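Local structure of putative glutathione S-transferase (4MDC) at residues R188-Y191 and G192-A195; F112-A115 and E116-L120. The protein probably acts as a glutathione transferase, conjugating glutathione to electrophilic substrates, and works as a homodimer. One frame throughout, in Å; residues are numbered along the deposited sequence.

Interaction 1: R188-Y191 and G192-A195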
loop_
_atom_site.group_PDB
_atom_site.type_symbol
_atom_site.label_atom_id
_atom_site.label_comp_id
_atom_site.label_asym_id
_atom_site.label_seq_id
_atom_site.Cartn_x
_atom_site.Cartn_y
_atom_site.Cartn_z
ATOM N N ARG B 188 19.161 11.902 7.597
ATOM C CA ARG B 188 18.245 13.031 7.958
ATOM C C ARG B 188 16.826 12.595 8.168
ATOM O O ARG B 188 16.413 11.496 7.744
ATOM C CB ARG B 188 18.265 14.177 6.964
ATOM C CG ARG B 188 18.207 13.689 5.565
ATOM C CD ARG B 188 18.435 14.840 4.572
ATOM N NE ARG B 188 17.432 14.687 3.516
ATOM C CZ ARG B 188 17.414 15.350 2.359
ATOM N NH1 ARG B 188 18.375 16.213 2.044
ATOM N NH2 ARG B 188 16.413 15.119 1.516
ATOM N N ILE B 189 16.057 13.440 8.847
ATOM C CA ILE B 189 14.653 13.158 9.064
ATOM C C ILE B 189 13.951 13.007 7.688
ATOM O O ILE B 189 14.285 13.689 6.685
ATOM C CB ILE B 189 13.957 14.243 9.904
ATOM C CG1 ILE B 189 12.571 13.750 10.356
ATOM C CG2 ILE B 189 13.857 15.601 9.198
ATOM C CD1 ILE B 189 11.835 14.698 11.298
ATOM N N SER B 190 13.041 12.074 7.623
ATOM C CA SER B 190 12.301 11.815 6.394
ATOM C C SER B 190 10.855 11.391 6.684
ATOM O O SER B 190 10.462 11.200 7.816
ATOM C CB SER B 190 13.014 10.680 5.642
ATOM O OG SER B 190 12.796 9.407 6.271
ATOM N N TYR B 191 10.113 11.169 5.592
ATOM C CA TYR B 191 8.804 10.525 5.732
ATOM C C TYR B 191 8.834 9.250 6.578
ATOM O O TYR B 191 7.819 8.878 7.174
ATOM C CB TYR B 191 8.269 10.178 4.317
ATOM C CG TYR B 191 7.734 11.296 3.454
ATOM C CD1 TYR B 191 7.511 12.563 3.908
ATOM C CD2 TYR B 191 7.526 11.072 2.066
ATOM C CE1 TYR B 191 7.040 13.550 3.069
ATOM C CE2 TYR B 191 7.042 12.044 1.228
ATOM C CZ TYR B 191 6.767 13.323 1.761
ATOM O OH TYR B 191 6.285 14.324 0.922
ATOM N N GLY B 192 9.916 8.458 6.490
ATOM C CA GLY B 192 10.040 7.229 7.285
ATOM C C GLY B 192 9.835 7.475 8.786
ATOM O O GLY B 192 9.114 6.742 9.460
ATOM N N ASP B 193 10.514 8.483 9.314
ATOM C CA ASP B 193 10.368 8.915 10.741
ATOM C C ASP B 193 8.949 9.363 11.033
ATOM O O ASP B 193 8.322 8.991 12.073
ATOM C CB ASP B 193 11.338 10.051 11.071
ATOM C CG ASP B 193 12.764 9.684 10.857
ATOM O OD1 ASP B 193 13.376 9.037 11.738
ATOM O OD2 ASP B 193 13.261 10.028 9.732
ATOM N N LEU B 194 8.366 10.156 10.134
ATOM C CA LEU B 194 7.010 10.667 10.322
ATOM C C LEU B 194 5.994 9.556 10.312
ATOM O O LEU B 194 5.011 9.526 11.074
ATOM C CB LEU B 194 6.628 11.764 9.343
ATOM C CG LEU B 194 7.523 12.985 9.269
ATOM C CD1 LEU B 194 6.959 14.020 8.329
ATOM C CD2 LEU B 194 7.774 13.583 10.626
ATOM N N ALA B 195 6.134 8.597 9.427
ATOM C CA ALA B 195 5.197 7.468 9.379
ATOM C C ALA B 195 5.254 6.595 10.638
ATOM O O ALA B 195 4.208 6.197 11.152
ATOM C CB ALA B 195 5.537 6.605 8.167
HETATM O O HOH W 1 14.769 9.135 8.085
#
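The D193 carboxylate takes the backbone N of S190 on the anti side of OD2, at 2.9 Å from N to OD2 and only 16° out of the carboxylate plane. I189 lies beside the same oxygen: its CG1 is 3.8 Å from D193 OD2, the two side chains running obliquely past each other. The carboxylate reaches S190 because D193 CG sits beside its own backbone N (chi1 -59°), turning the group back toward the start of the helix. The other oxygen, D193 OD1, accepts from L184 N and from the indole W220 NE1, so both ends of the buried carboxylate are engaged.

S190 returns the favour weakly: its OG accepts from G192 N at 3.0 Å through a bent bond (131°). Together these make a capping box at the N-terminus of helix 191-205, with S190 as N-cap, the Ser-x-x-Asp box familiar from this helix in glutathione transferases. Just outside the box, I189 CD1 and L194 CD2 meet at 4.3 Å, a hydrophobic staple between the residue before the cap and the first full turn.

A water accepts from S190 OG at 2.7 Å and donates to R188 O at 2.9 Å; its very short approach to D193 OD2 is doubtful. Helical bonding begins at once, L194 N donating to S190 O and A195 N to Y191 O at 2.8 Å. The Y191 side chain leaves this turn for I41, I117 and T121, and its OH bonds to S90 O.

Interaction 2: F112-A115 and E116-L120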
loop_
_atom_site.group_PDB
_atom_site.type_symbol
_atom_site.label_atom_id
_atom_site.label_comp_id
_atom_site.label_asym_id
_atom_site.label_seq_id
_atom_site.Cartn_x
_atom_site.Cartn_y
_atom_site.Cartn_z
ATOM N N PHE B 112 17.863 5.540 -4.622
ATOM C CA PHE B 112 17.986 4.516 -3.580
ATOM C C PHE B 112 17.579 5.039 -2.203
ATOM O O PHE B 112 16.975 4.306 -1.446
ATOM C CB PHE B 112 19.358 3.802 -3.595
ATOM C CG PHE B 112 19.500 2.819 -4.745
ATOM C CD1 PHE B 112 18.907 1.566 -4.686
ATOM C CD2 PHE B 112 20.200 3.170 -5.885
ATOM C CE1 PHE B 112 18.981 0.701 -5.748
ATOM C CE2 PHE B 112 20.337 2.266 -6.953
ATOM C CZ PHE B 112 19.724 1.035 -6.876
ATOM N N GLN B 113 17.900 6.288 -1.893
ATOM C CA GLN B 113 17.452 6.879 -0.633
ATOM C C GLN B 113 15.937 7.033 -0.646
ATOM O O GLN B 113 15.265 6.754 0.361
ATOM C CB GLN B 113 18.160 8.209 -0.425
ATOM C CG GLN B 113 17.883 8.873 0.913
ATOM C CD GLN B 113 18.255 8.020 2.102
ATOM O OE1 GLN B 113 19.016 7.053 1.989
ATOM N NE2 GLN B 113 17.687 8.350 3.259
ATOM N N ARG B 114 15.381 7.465 -1.776
ATOM C CA ARG B 114 13.915 7.550 -1.895
ATOM C C ARG B 114 13.271 6.182 -1.645
ATOM O O ARG B 114 12.245 6.119 -0.979
ATOM C CB ARG B 114 13.513 8.062 -3.277
ATOM C CG ARG B 114 13.805 9.530 -3.468
ATOM C CD ARG B 114 13.863 9.928 -4.944
ATOM N NE ARG B 114 12.598 10.095 -5.632
ATOM C CZ ARG B 114 11.813 11.178 -5.566
ATOM N NH1 ARG B 114 12.089 12.212 -4.784
ATOM N NH2 ARG B 114 10.711 11.205 -6.280
ATOM N N ALA B 115 13.830 5.127 -2.304
ATOM C CA ALA B 115 13.344 3.751 -2.133
ATOM C C ALA B 115 13.331 3.335 -0.642
ATOM O O ALA B 115 12.365 2.733 -0.153
ATOM C CB ALA B 115 14.143 2.764 -2.934
ATOM N N GLU B 116 14.374 3.683 0.090
ATOM C CA GLU B 116 14.422 3.338 1.530
ATOM C C GLU B 116 13.435 4.124 2.393
ATOM O O GLU B 116 12.821 3.545 3.269
ATOM C CB GLU B 116 15.854 3.520 2.057
ATOM C CG GLU B 116 16.048 3.202 3.532
ATOM C CD GLU B 116 15.761 1.760 3.923
ATOM O OE1 GLU B 116 15.600 0.853 3.075
ATOM O OE2 GLU B 116 15.670 1.492 5.150
ATOM N N ILE B 117 13.242 5.400 2.093
ATOM C CA ILE B 117 12.230 6.227 2.778
ATOM C C ILE B 117 10.839 5.643 2.532
ATOM O O ILE B 117 10.081 5.387 3.478
ATOM C CB ILE B 117 12.329 7.689 2.331
ATOM C CG1 ILE B 117 13.655 8.250 2.798
ATOM C CG2 ILE B 117 11.145 8.511 2.880
ATOM C CD1 ILE B 117 14.045 9.551 2.122
ATOM N N ARG B 118 10.556 5.294 1.290
ATOM C CA ARG B 118 9.278 4.643 0.947
ATOM C C ARG B 118 9.123 3.299 1.678
ATOM O O ARG B 118 8.011 2.915 2.062
ATOM C CB ARG B 118 9.174 4.482 -0.602
ATOM C CG ARG B 118 8.961 5.822 -1.294
ATOM C CD ARG B 118 9.139 5.742 -2.761
ATOM N NE ARG B 118 8.862 7.012 -3.429
ATOM C CZ ARG B 118 9.407 7.392 -4.575
ATOM N NH1 ARG B 118 10.366 6.672 -5.157
ATOM N NH2 ARG B 118 9.037 8.555 -5.102
ATOM N N ARG B 119 10.200 2.498 1.692
ATOM C CA ARG B 119 10.109 1.144 2.253
ATOM C C ARG B 119 9.680 1.248 3.732
ATOM O O ARG B 119 8.820 0.507 4.233
ATOM C CB ARG B 119 11.439 0.430 2.195
ATOM C CG ARG B 119 11.422 -1.034 2.680
ATOM C CD ARG B 119 12.828 -1.673 2.659
ATOM N NE ARG B 119 13.655 -1.129 3.740
ATOM C CZ ARG B 119 13.553 -1.480 5.032
ATOM N NH1 ARG B 119 12.724 -2.424 5.436
ATOM N NH2 ARG B 119 14.303 -0.880 5.931
ATOM N N LEU B 120 10.288 2.196 4.423
ATOM C CA LEU B 120 9.921 2.421 5.867
ATOM C C LEU B 120 8.529 3.021 6.062
ATOM O O LEU B 120 7.801 2.644 7.001
ATOM C CB LEU B 120 10.931 3.355 6.532
ATOM C CG LEU B 120 12.293 2.698 6.669
ATOM C CD1 LEU B 120 13.312 3.809 6.893
ATOM C CD2 LEU B 120 12.325 1.703 7.760
#
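R118 lies alongside R114, pointing the same way, and starts with its CB 3.5 Å from R114 O. CG comes closer to that carbonyl oxygen, 3.3 Å from R114 O, because the first torsion sets it beside its own backbone N (chi1 -71°); CD follows, and the chain, extended from CG to NE, carries the guanidinium on to R114. NE forms a salt bridge with E91 of the same chain. NH1 reaches E95 of the second subunit, while R114 CB lies over one face of the R118 guanidinium, 3.9 Å from NH1. At the end, R118 NH2 is 3.3 Å from R114 NH2, the two guanidinium planes 80° apart. R114 NH1 bonds to A108 O, and R114 NE to E95 of the second subunit, so both arginines gather round one carboxylate across the dimer interface.

All this rides on helix 111-145, in the helical domain of the transferase fold, through i to i+4 bonds such as R118 N to R114 O at 2.9 Å. On the next residue, R119 grips E116, three residues before it, side-on: NE donates to OE1 almost straight (178°, 2.9 Å) and NH2 to OE2 at 2.8 Å. Replacing E116 by an alanine would probably cost R119 this double hold, though Y173 OH still meets its NH1, and leave R181 without its salt bridge to OE2.

In the fold
Interaction 2 comes first along the chain, near the start of helix 111-145; interaction 1 follows some seventy residues later, where a loop turns into helix 191-205. Both belong to the helical C-terminal domain, on the same side of the chain's centre, with their own centres about 10 Å apart. They touch directly: I117 CG2 packs 3.6 Å from Y191 CB, and L120 CB lies 4.0 Å from G192 CA, so the capped helix start rests against the flank of the long helix. Interaction 1 is mostly buried inside the subunit, whereas R114 and R118 of interaction 2 face the partner subunit, and one short helical span connects interior to dimer interface.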